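Local coordinates for protein xyloglucan-specific endo-beta-1,4-glucanase BoGH5A (Bacteroides ovatus, PDB 3ZMR) that cleaves beta-1,4-glucosidic linkages within the xyloglucan backbone with retention of configuration, releasing xyloglucan oligosaccharides, at residues T260-N265 with I393-P398; A314-H319 with L333-Y338. One frame throughout, in Å; residues are numbered along the deposited sequence.

Contact 1 of 2, residues T260-N265 with I393-P398. With BGC (beta-D-glucopyranose), chain C; GLC (alpha-D-glucopyranose), chain L.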
ATOM      1  N   THR A 260       5.247   2.115  -0.849  1.00  7.77           N
ATOM      2  CA  THR A 260       5.088   3.520  -0.476  1.00  8.34           C
ATOM      3  C   THR A 260       4.483   3.601   0.927  1.00  9.45           C
ATOM      4  O   THR A 260       4.137   2.586   1.513  1.00  9.22           O
ATOM      5  CB  THR A 260       4.177   4.290  -1.482  1.00  9.07           C
ATOM      6  OG1 THR A 260       2.805   3.902  -1.290  1.00  9.46           O
ATOM      7  CG2 THR A 260       4.604   4.064  -2.931  1.00 11.14           C
ATOM      8  N   ASN A 261       4.332   4.820   1.429  1.00  9.29           N
ATOM      9  CA  ASN A 261       3.668   5.029   2.697  1.00  9.38           C
ATOM     10  C   ASN A 261       2.326   5.742   2.444  1.00  8.50           C
ATOM     11  O   ASN A 261       1.426   5.137   1.866  1.00 10.67           O
ATOM     12  CB  ASN A 261       4.589   5.758   3.667  1.00  8.34           C
ATOM     13  CG  ASN A 261       4.009   5.849   5.063  1.00  8.37           C
ATOM     14  OD1 ASN A 261       3.480   4.873   5.581  1.00  9.93           O
ATOM     15  ND2 ASN A 261       4.116   7.022   5.685  1.00 10.28           N
ATOM     16  N   GLU A 262       2.210   7.023   2.839  1.00  9.20           N
ATOM     17  CA  GLU A 262       0.953   7.788   2.774  1.00  9.06           C
ATOM     18  C   GLU A 262       1.039   8.846   1.667  1.00  9.58           C
ATOM     19  O   GLU A 262       1.387  10.000   1.924  1.00 12.13           O
ATOM     20  CB  GLU A 262       0.589   8.433   4.130  1.00 14.96           C
ATOM     21  CG  GLU A 262       0.354   7.452   5.254  1.00 12.65           C
ATOM     22  CD  GLU A 262      -0.025   8.101   6.563  1.00 23.38           C
ATOM     23  OE1 GLU A 262       0.003   9.375   6.611  1.00 27.38           O
ATOM     24  OE2 GLU A 262      -0.304   7.325   7.528  1.00 18.40           O
ATOM     25  N   VAL A 263       0.759   8.446   0.432  1.00  9.35           N
ATOM     26  CA  VAL A 263       0.875   9.348  -0.725  1.00  9.77           C
ATOM     27  C   VAL A 263      -0.310  10.323  -0.652  1.00 10.09           C
ATOM     28  O   VAL A 263      -1.453   9.930  -0.481  1.00 11.55           O
ATOM     29  CB  VAL A 263       0.886   8.581  -2.062  1.00  9.75           C
ATOM     30  CG1 VAL A 263       0.840   9.567  -3.240  1.00 18.96           C
ATOM     31  CG2 VAL A 263       2.131   7.701  -2.112  1.00 10.88           C
ATOM     32  N   ASN A 264       0.029  11.601  -0.787  1.00 11.23           N
ATOM     33  CA  ASN A 264      -0.869  12.746  -0.659  1.00 14.02           C
ATOM     34  C   ASN A 264      -0.446  13.772  -1.704  1.00 11.89           C
ATOM     35  O   ASN A 264       0.646  13.702  -2.210  1.00 10.91           O
ATOM     36  CB  ASN A 264      -0.655  13.378   0.762  1.00 16.50           C
ATOM     37  CG  ASN A 264      -1.560  14.532   1.067  1.00 23.24           C
ATOM     38  OD1 ASN A 264      -1.085  15.643   1.343  1.00 35.16           O
ATOM     39  ND2 ASN A 264      -2.855  14.290   1.061  1.00 22.89           N
ATOM     40  N   ASN A 265      -1.326  14.719  -2.035  1.00 10.83           N
ATOM     41  CA  ASN A 265      -0.893  15.892  -2.776  1.00 12.27           C
ATOM     42  C   ASN A 265      -0.517  17.056  -1.836  1.00 12.34           C
ATOM     43  O   ASN A 265      -1.376  17.803  -1.387  1.00 16.81           O
ATOM     44  CB  ASN A 265      -1.942  16.331  -3.785  1.00 12.64           C
ATOM     45  CG  ASN A 265      -1.427  17.423  -4.682  1.00 17.38           C
ATOM     46  OD1 ASN A 265      -0.276  17.884  -4.510  1.00 17.76           O
ATOM     47  ND2 ASN A 265      -2.244  17.844  -5.638  1.00 16.11           N
ATOM     48  N   ILE A 393      -3.520  -3.425   8.208  1.00  8.75           N
ATOM     49  CA  ILE A 393      -3.654  -2.118   8.852  1.00  7.20           C
ATOM     50  C   ILE A 393      -2.254  -1.816   9.371  1.00  8.08           C
ATOM     51  O   ILE A 393      -1.832  -2.239  10.457  1.00  8.69           O
ATOM     52  CB  ILE A 393      -4.746  -2.091   9.951  1.00  7.62           C
ATOM     53  CG1 ILE A 393      -6.118  -2.468   9.349  1.00 10.13           C
ATOM     54  CG2 ILE A 393      -4.794  -0.750  10.698  1.00 12.96           C
ATOM     55  CD1 ILE A 393      -6.598  -1.573   8.222  1.00 10.34           C
ATOM     56  N   GLY A 394      -1.500  -1.117   8.525  1.00  7.91           N
ATOM     57  CA  GLY A 394      -0.053  -0.992   8.720  1.00  8.09           C
ATOM     58  C   GLY A 394       0.370  -0.152   9.902  1.00  7.47           C
ATOM     59  O   GLY A 394       1.501  -0.298  10.386  1.00  7.61           O
ATOM     60  N   GLU A 395      -0.542   0.727  10.336  1.00  7.38           N
ATOM     61  CA  GLU A 395      -0.378   1.521  11.535  1.00  6.73           C
ATOM     62  C   GLU A 395      -1.738   1.761  12.174  1.00  6.98           C
ATOM     63  O   GLU A 395      -2.696   2.071  11.481  1.00  8.04           O
ATOM     64  CB  GLU A 395       0.243   2.892  11.244  1.00  8.16           C
ATOM     65  CG  GLU A 395       1.571   2.888  10.529  1.00  8.63           C
ATOM     66  CD  GLU A 395       2.100   4.277  10.231  1.00  9.90           C
ATOM     67  OE1 GLU A 395       1.619   5.265  10.843  1.00 11.32           O
ATOM     68  OE2 GLU A 395       3.003   4.384   9.345  1.00  8.62           O
ATOM     69  N   TYR A 396      -1.781   1.631  13.498  1.00  6.81           N
ATOM     70  CA  TYR A 396      -2.890   2.118  14.324  1.00  9.96           C
ATOM     71  C   TYR A 396      -2.282   2.398  15.700  1.00  7.15           C
ATOM     72  O   TYR A 396      -1.234   1.851  16.052  1.00  7.82           O
ATOM     73  CB  TYR A 396      -4.083   1.115  14.412  1.00  7.85           C
ATOM     74  CG  TYR A 396      -3.761  -0.030  15.298  1.00  8.47           C
ATOM     75  CD1 TYR A 396      -2.988  -1.107  14.856  1.00 11.22           C
ATOM     76  CD2 TYR A 396      -4.183  -0.053  16.642  1.00  8.84           C
ATOM     77  CE1 TYR A 396      -2.627  -2.140  15.711  1.00  8.50           C
ATOM     78  CE2 TYR A 396      -3.791  -1.047  17.504  1.00  8.82           C
ATOM     79  CZ  TYR A 396      -3.029  -2.101  17.049  1.00  7.67           C
ATOM     80  OH  TYR A 396      -2.623  -3.122  17.914  1.00  9.27           O
ATOM     81  N   GLY A 397      -2.991   3.164  16.520  1.00  8.60           N
ATOM     82  CA  GLY A 397      -2.660   3.289  17.935  1.00  9.90           C
ATOM     83  C   GLY A 397      -2.727   4.716  18.446  1.00  9.82           C
ATOM     84  O   GLY A 397      -2.502   5.672  17.708  1.00 10.66           O
ATOM     85  N   PRO A 398      -3.083   4.861  19.735  1.00  9.20           N
ATOM     86  CA  PRO A 398      -3.156   6.179  20.338  1.00  9.84           C
ATOM     87  C   PRO A 398      -1.867   6.595  21.051  1.00 10.12           C
ATOM     88  O   PRO A 398      -1.166   5.756  21.660  1.00 11.32           O
ATOM     89  CB  PRO A 398      -4.269   5.991  21.367  1.00 14.44           C
ATOM     90  CG  PRO A 398      -4.076   4.583  21.834  1.00 11.79           C
ATOM     91  CD  PRO A 398      -3.552   3.812  20.668  1.00  9.99           C
TER
HETATM   92  C2  BGC C   1       2.711   7.999   9.095  0.50 20.95           C
HETATM   93  C3  BGC C   1       3.592   7.998  10.356  0.50 22.28           C
HETATM   94  C4  BGC C   1       3.097   8.980  11.412  0.50 29.09           C
HETATM   95  C5  BGC C   1       1.620   8.616  11.620  0.50 35.62           C
HETATM   96  C6  BGC C   1       1.001   9.464  12.718  0.50 39.76           C
HETATM   97  C1  BGC C   1       1.192   7.950   9.311  0.50 25.60           C
HETATM   98  O2  BGC C   1       3.089   6.901   8.267  0.50 15.46           O
HETATM   99  O3  BGC C   1       4.942   8.332   9.971  0.50 21.62           O
HETATM  100  O4  BGC C   1       3.928   8.895  12.605  0.50 26.44           O
HETATM  101  O5  BGC C   1       0.860   8.803  10.409  0.50 41.96           O
HETATM  102  O6  BGC C   1       1.350  10.831  12.442  0.50 61.75           O
HETATM  103  C1  GLC L1519       1.318   7.819   9.771  0.50 18.82           C
HETATM  104  C2  GLC L1519       2.761   7.962   9.302  0.50 15.45           C
HETATM  105  C3  GLC L1519       3.742   7.985  10.474  0.50 13.01           C
HETATM  106  C4  GLC L1519       3.268   9.076  11.439  0.50 18.55           C
HETATM  107  C5  GLC L1519       1.770   8.924  11.741  0.50 39.31           C
HETATM  108  C6  GLC L1519       1.220   9.962  12.715  0.50 70.31           C
HETATM  109  O2  GLC L1519       3.036   6.936   8.385  0.50 11.30           O
HETATM  110  O3  GLC L1519       5.107   8.147  10.028  0.50  7.94           O
HETATM  111  O4  GLC L1519       4.016   8.902  12.611  0.50 25.57           O
HETATM  112  O5  GLC L1519       1.022   8.951  10.546  0.50 24.90           O
HETATM  113  O6  GLC L1519       1.346   9.413  14.013  0.50 90.45           O
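Glu395 OE2 is held by a salt bridge from Arg172 NH1 and has O2 of the bound glucose 2.7 Å away; Asn261 OD1 of the facing loop, 3.8 Å off, is the nearest approach, not a bond. This is the active site of a family 5 TIM barrel, whose two carboxylates stand at the C-terminal ends of the fourth and seventh strands. Glu395 is the inferred nucleophile and Glu262, by similarity, the proton donor. The same glucose O2 takes a nearly straight bond from Asn261 ND2, 2.8 Å to the beta anomer (168° and 166° at the hydrogen for alpha and beta, modelled at one site). Asn261 reaches it because its CG is anti to the backbone N (chi1 -173°), while its OD1 is bound by Arg172 NH2, which fixes the turn of the amide. Glu262 comes across with an extended chain, and its OE2 stops 4.4 Å from Glu395 OE1, two like charges with C1 of the sugar near both. His336 ND1 holds that Glu262 OE2; its very short approach to C1 of the beta anomer is doubtful. Glu395 OE1 is hydrogen-bonded to Tyr338 OH, so rotation of this carboxylate about CG–CD is restrained.

Contact 2 of 2, residues A314-H319 with L333-Y338. With BGC (beta-D-glucopyranose), chain C; GLC (alpha-D-glucopyranose), chain L; EDO (1,2-ethanediol), chain G.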
ATOM      1  N   ALA A 314     -11.567   4.711   3.420  1.00 11.40           N
ATOM      2  CA  ALA A 314     -12.672   5.044   2.518  1.00  8.55           C
ATOM      3  C   ALA A 314     -12.156   5.261   1.090  1.00  9.13           C
ATOM      4  O   ALA A 314     -12.814   4.882   0.125  1.00  9.61           O
ATOM      5  CB  ALA A 314     -13.465   6.248   3.027  1.00 10.82           C
ATOM      6  N   LYS A 315     -10.993   5.883   0.949  1.00  9.41           N
ATOM      7  CA  LYS A 315     -10.393   6.070  -0.375  1.00  9.15           C
ATOM      8  C   LYS A 315      -9.956   4.750  -1.026  1.00  8.28           C
ATOM      9  O   LYS A 315      -9.918   4.633  -2.263  1.00 11.21           O
ATOM     10  CB  LYS A 315      -9.266   7.103  -0.360  1.00 10.79           C
ATOM     11  CG  LYS A 315      -9.745   8.533  -0.099  1.00 12.44           C
ATOM     12  CD  LYS A 315      -8.595   9.509   0.045  1.00 13.17           C
ATOM     13  CE  LYS A 315      -9.079  10.929   0.255  1.00 17.21           C
ATOM     14  NZ  LYS A 315      -9.780  11.103   1.542  1.00 15.13           N
ATOM     15  N   ALA A 316      -9.577   3.774  -0.201  1.00 10.06           N
ATOM     16  CA  ALA A 316      -9.274   2.431  -0.737  1.00  8.95           C
ATOM     17  C   ALA A 316     -10.520   1.851  -1.398  1.00  9.80           C
ATOM     18  O   ALA A 316     -10.511   1.417  -2.557  1.00 10.11           O
ATOM     19  CB  ALA A 316      -8.778   1.498   0.366  1.00 15.49           C
ATOM     20  N   VAL A 317     -11.607   1.835  -0.642  1.00 10.17           N
ATOM     21  CA  VAL A 317     -12.857   1.266  -1.101  1.00 10.46           C
ATOM     22  C   VAL A 317     -13.323   1.964  -2.378  1.00  9.71           C
ATOM     23  O   VAL A 317     -13.783   1.318  -3.321  1.00 12.63           O
ATOM     24  CB  VAL A 317     -13.930   1.358   0.002  1.00 11.45           C
ATOM     25  CG1 VAL A 317     -15.307   0.956  -0.514  1.00 11.63           C
ATOM     26  CG2 VAL A 317     -13.553   0.474   1.194  1.00 11.97           C
ATOM     27  N   ALA A 318     -13.198   3.291  -2.420  1.00  9.41           N
ATOM     28  CA  ALA A 318     -13.722   4.076  -3.558  1.00 10.14           C
ATOM     29  C   ALA A 318     -12.787   4.130  -4.774  1.00 10.87           C
ATOM     30  O   ALA A 318     -13.246   4.287  -5.915  1.00 13.10           O
ATOM     31  CB  ALA A 318     -14.066   5.498  -3.094  1.00 22.11           C
ATOM     32  N   HIS A 319     -11.476   4.051  -4.555  1.00  9.11           N
ATOM     33  CA  HIS A 319     -10.525   4.396  -5.620  1.00  9.48           C
ATOM     34  C   HIS A 319      -9.329   3.480  -5.845  1.00  8.78           C
ATOM     35  O   HIS A 319      -8.609   3.652  -6.833  1.00 11.83           O
ATOM     36  CB  HIS A 319      -9.978   5.816  -5.391  1.00 11.86           C
ATOM     37  CG  HIS A 319     -11.042   6.852  -5.218  1.00 12.61           C
ATOM     38  ND1 HIS A 319     -11.797   7.309  -6.269  1.00 15.01           N
ATOM     39  CD2 HIS A 319     -11.462   7.527  -4.121  1.00 13.16           C
ATOM     40  CE1 HIS A 319     -12.648   8.216  -5.825  1.00 18.01           C
ATOM     41  NE2 HIS A 319     -12.454   8.375  -4.526  1.00 15.58           N
ATOM     42  N   LEU A 333      -3.203  -5.257   0.202  1.00  7.57           N
ATOM     43  CA  LEU A 333      -3.514  -3.830   0.346  1.00  7.96           C
ATOM     44  C   LEU A 333      -3.107  -3.373   1.746  1.00  7.37           C
ATOM     45  O   LEU A 333      -3.265  -4.123   2.731  1.00  9.55           O
ATOM     46  CB  LEU A 333      -5.028  -3.606   0.201  1.00  8.56           C
ATOM     47  CG  LEU A 333      -5.561  -2.205   0.517  1.00  9.46           C
ATOM     48  CD1 LEU A 333      -5.066  -1.203  -0.507  1.00  9.77           C
ATOM     49  CD2 LEU A 333      -7.068  -2.222   0.478  1.00 10.56           C
ATOM     50  N   GLU A 334      -2.613  -2.128   1.838  1.00  7.48           N
ATOM     51  CA  GLU A 334      -2.315  -1.470   3.118  1.00  7.48           C
ATOM     52  C   GLU A 334      -3.135  -0.188   3.285  1.00  6.86           C
ATOM     53  O   GLU A 334      -3.146   0.674   2.413  1.00  8.51           O
ATOM     54  CB  GLU A 334      -0.828  -1.134   3.229  1.00  7.49           C
ATOM     55  CG  GLU A 334      -0.450  -0.370   4.492  1.00  8.09           C
ATOM     56  CD  GLU A 334       1.027  -0.134   4.655  1.00  9.24           C
ATOM     57  OE1 GLU A 334       1.799  -0.346   3.665  1.00  9.50           O
ATOM     58  OE2 GLU A 334       1.426   0.286   5.787  1.00 10.25           O
ATOM     59  N   CYS A 335      -3.773  -0.088   4.455  1.00  7.76           N
ATOM     60  CA  CYS A 335      -4.367   1.133   4.967  1.00  7.95           C
ATOM     61  C   CYS A 335      -3.797   1.394   6.355  1.00  7.52           C
ATOM     62  O   CYS A 335      -3.260   0.483   7.006  1.00  8.16           O
ATOM     63  CB  CYS A 335      -5.885   1.023   5.083  1.00  8.40           C
ATOM     64  SG  CYS A 335      -6.737   0.731   3.503  1.00 10.52           S
ATOM     65  N   HIS A 336      -3.913   2.644   6.801  1.00  7.93           N
ATOM     66  CA  HIS A 336      -3.619   3.011   8.172  1.00  7.72           C
ATOM     67  C   HIS A 336      -4.916   3.439   8.819  1.00  8.15           C
ATOM     68  O   HIS A 336      -5.856   3.821   8.126  1.00 11.61           O
ATOM     69  CB  HIS A 336      -2.551   4.111   8.231  1.00  7.64           C
ATOM     70  CG  HIS A 336      -1.231   3.724   7.649  1.00  9.16           C
ATOM     71  ND1 HIS A 336      -0.223   4.626   7.406  1.00 10.18           N
ATOM     72  CD2 HIS A 336      -0.748   2.515   7.281  1.00 10.14           C
ATOM     73  CE1 HIS A 336       0.814   3.984   6.897  1.00  8.73           C
ATOM     74  NE2 HIS A 336       0.512   2.706   6.796  1.00  9.42           N
ATOM     75  N   TYR A 337      -4.966   3.419  10.146  1.00  8.58           N
ATOM     76  CA  TYR A 337      -6.246   3.703  10.837  1.00  8.52           C
ATOM     77  C   TYR A 337      -5.958   4.419  12.154  1.00  8.35           C
ATOM     78  O   TYR A 337      -5.425   3.830  13.091  1.00  9.53           O
ATOM     79  CB  TYR A 337      -7.059   2.426  11.096  1.00  8.95           C
ATOM     80  CG  TYR A 337      -8.445   2.749  11.586  1.00  9.44           C
ATOM     81  CD1 TYR A 337      -9.416   3.252  10.725  1.00 14.36           C
ATOM     82  CD2 TYR A 337      -8.764   2.628  12.933  1.00 10.66           C
ATOM     83  CE1 TYR A 337     -10.667   3.596  11.197  1.00 11.75           C
ATOM     84  CE2 TYR A 337     -10.012   2.954  13.417  1.00 15.96           C
ATOM     85  CZ  TYR A 337     -10.969   3.437  12.535  1.00 13.06           C
ATOM     86  OH  TYR A 337     -12.223   3.777  12.993  1.00 12.45           O
ATOM     87  N   TYR A 338      -6.348   5.681  12.189  1.00  8.91           N
ATOM     88  CA  TYR A 338      -6.146   6.541  13.370  1.00 10.70           C
ATOM     89  C   TYR A 338      -7.423   7.278  13.813  1.00  9.63           C
ATOM     90  O   TYR A 338      -7.358   8.213  14.603  1.00 12.50           O
ATOM     91  CB  TYR A 338      -5.028   7.534  13.107  1.00 12.26           C
ATOM     92  CG  TYR A 338      -3.632   6.958  13.089  1.00 10.21           C
ATOM     93  CD1 TYR A 338      -3.033   6.529  14.259  1.00 10.87           C
ATOM     94  CD2 TYR A 338      -2.903   6.864  11.907  1.00  9.11           C
ATOM     95  CE1 TYR A 338      -1.734   6.048  14.259  1.00  9.91           C
ATOM     96  CE2 TYR A 338      -1.610   6.390  11.900  1.00  9.94           C
ATOM     97  CZ  TYR A 338      -1.016   5.993  13.080  1.00  8.85           C
ATOM     98  OH  TYR A 338       0.291   5.556  13.126  1.00 10.20           O
TER
HETATM   99  C2  BGC C   1       2.711   7.999   9.095  0.50 20.95           C
HETATM  100  C3  BGC C   1       3.592   7.998  10.356  0.50 22.28           C
HETATM  101  C4  BGC C   1       3.097   8.980  11.412  0.50 29.09           C
HETATM  102  C5  BGC C   1       1.620   8.616  11.620  0.50 35.62           C
HETATM  103  C6  BGC C   1       1.001   9.464  12.718  0.50 39.76           C
HETATM  104  C1  BGC C   1       1.192   7.950   9.311  0.50 25.60           C
HETATM  105  O2  BGC C   1       3.089   6.901   8.267  0.50 15.46           O
HETATM  106  O3  BGC C   1       4.942   8.332   9.971  0.50 21.62           O
HETATM  107  O4  BGC C   1       3.928   8.895  12.605  0.50 26.44           O
HETATM  108  O5  BGC C   1       0.860   8.803  10.409  0.50 41.96           O
HETATM  109  O6  BGC C   1       1.350  10.831  12.442  0.50 61.75           O
HETATM  110  C1  GLC L1519       1.318   7.819   9.771  0.50 18.82           C
HETATM  111  C2  GLC L1519       2.761   7.962   9.302  0.50 15.45           C
HETATM  112  C3  GLC L1519       3.742   7.985  10.474  0.50 13.01           C
HETATM  113  C4  GLC L1519       3.268   9.076  11.439  0.50 18.55           C
HETATM  114  C5  GLC L1519       1.770   8.924  11.741  0.50 39.31           C
HETATM  115  C6  GLC L1519       1.220   9.962  12.715  0.50 70.31           C
HETATM  116  O2  GLC L1519       3.036   6.936   8.385  0.50 11.30           O
HETATM  117  O3  GLC L1519       5.107   8.147  10.028  0.50  7.94           O
HETATM  118  O4  GLC L1519       4.016   8.902  12.611  0.50 25.57           O
HETATM  119  O5  GLC L1519       1.022   8.951  10.546  0.50 24.90           O
HETATM  120  O6  GLC L1519       1.346   9.413  14.013  0.50 90.45           O
HETATM  121  C1  EDO G1513     -13.210   8.455  -1.235  1.00 30.46           C
HETATM  122  O1  EDO G1513     -13.426   8.534   0.168  1.00 35.98           O
HETATM  123  C2  EDO G1513     -13.365   9.789  -1.972  1.00 24.63           C
HETATM  124  O2  EDO G1513     -14.359   9.708  -2.993  1.00 64.70           O
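Ala316 CB sits 3.8 Å from Cys335 SG and 4.1 Å from Leu333 CD2, and these two touches make up the tight part of the contact. It is the helix-on-strand packing of a beta-alpha-beta unit in the TIM barrel: a methyl group of helix 313-319 drops between two outward-facing side chains of strand 331-337. SG is anti to the carbonyl carbon of Cys335 (chi1 -61°), which swings it over beside that methyl. The helix is looser on its far side, where Ala314 and Ala318 are exposed and a 1,2-ethanediol, probably from the crystallisation liquor, has settled beside them. Its O2 bonds His319 NE2 at 2.8 Å, near the ring plane, while Ala318 CB lies over a face of that imidazole, toward its rim. Side chains that alternate with Leu333 and Cys335 turn into the barrel. His336 NE2 donates to Glu334 OE2 at 2.8 Å, the oxygen lying in the ring plane but the nitrogen well above the carboxylate plane (49°). A leucine in place of His336 has neither ring nitrogen, and the carboxylate of Glu262, the proposed proton donor, would probably turn more freely while Glu334 OE2 lost one of its partners. Outside the barrel, Ala316 also meets Ala308 beyond strand 304-307, Cys335 packs on Ile393 of strand 391-396, and His319 stacks on Tyr278 of helix 275-293.

How the contacts relate
The N-terminal beta domain takes no part, and the chain enters the barrel before either contact begins. After strand 255-258 it runs through 260-265, the first half of contact 1, then along helix 275-293 and strand 304-307 to helix 313-319, the first half of contact 2, which closes a short loop on strand 331-337 with 13 residues between its segments. Contact 1 closes only at 393-398, after 127 intervening residues, so its long loop encloses contact 2 whole. Contact 1 spans the mouth of the barrel, whereas contact 2 fastens a helix to its outer wall. They meet partly through the neighbouring strands 331-337 and 391-396, and partly because His336 reaches into the barrel to the loop 260-265.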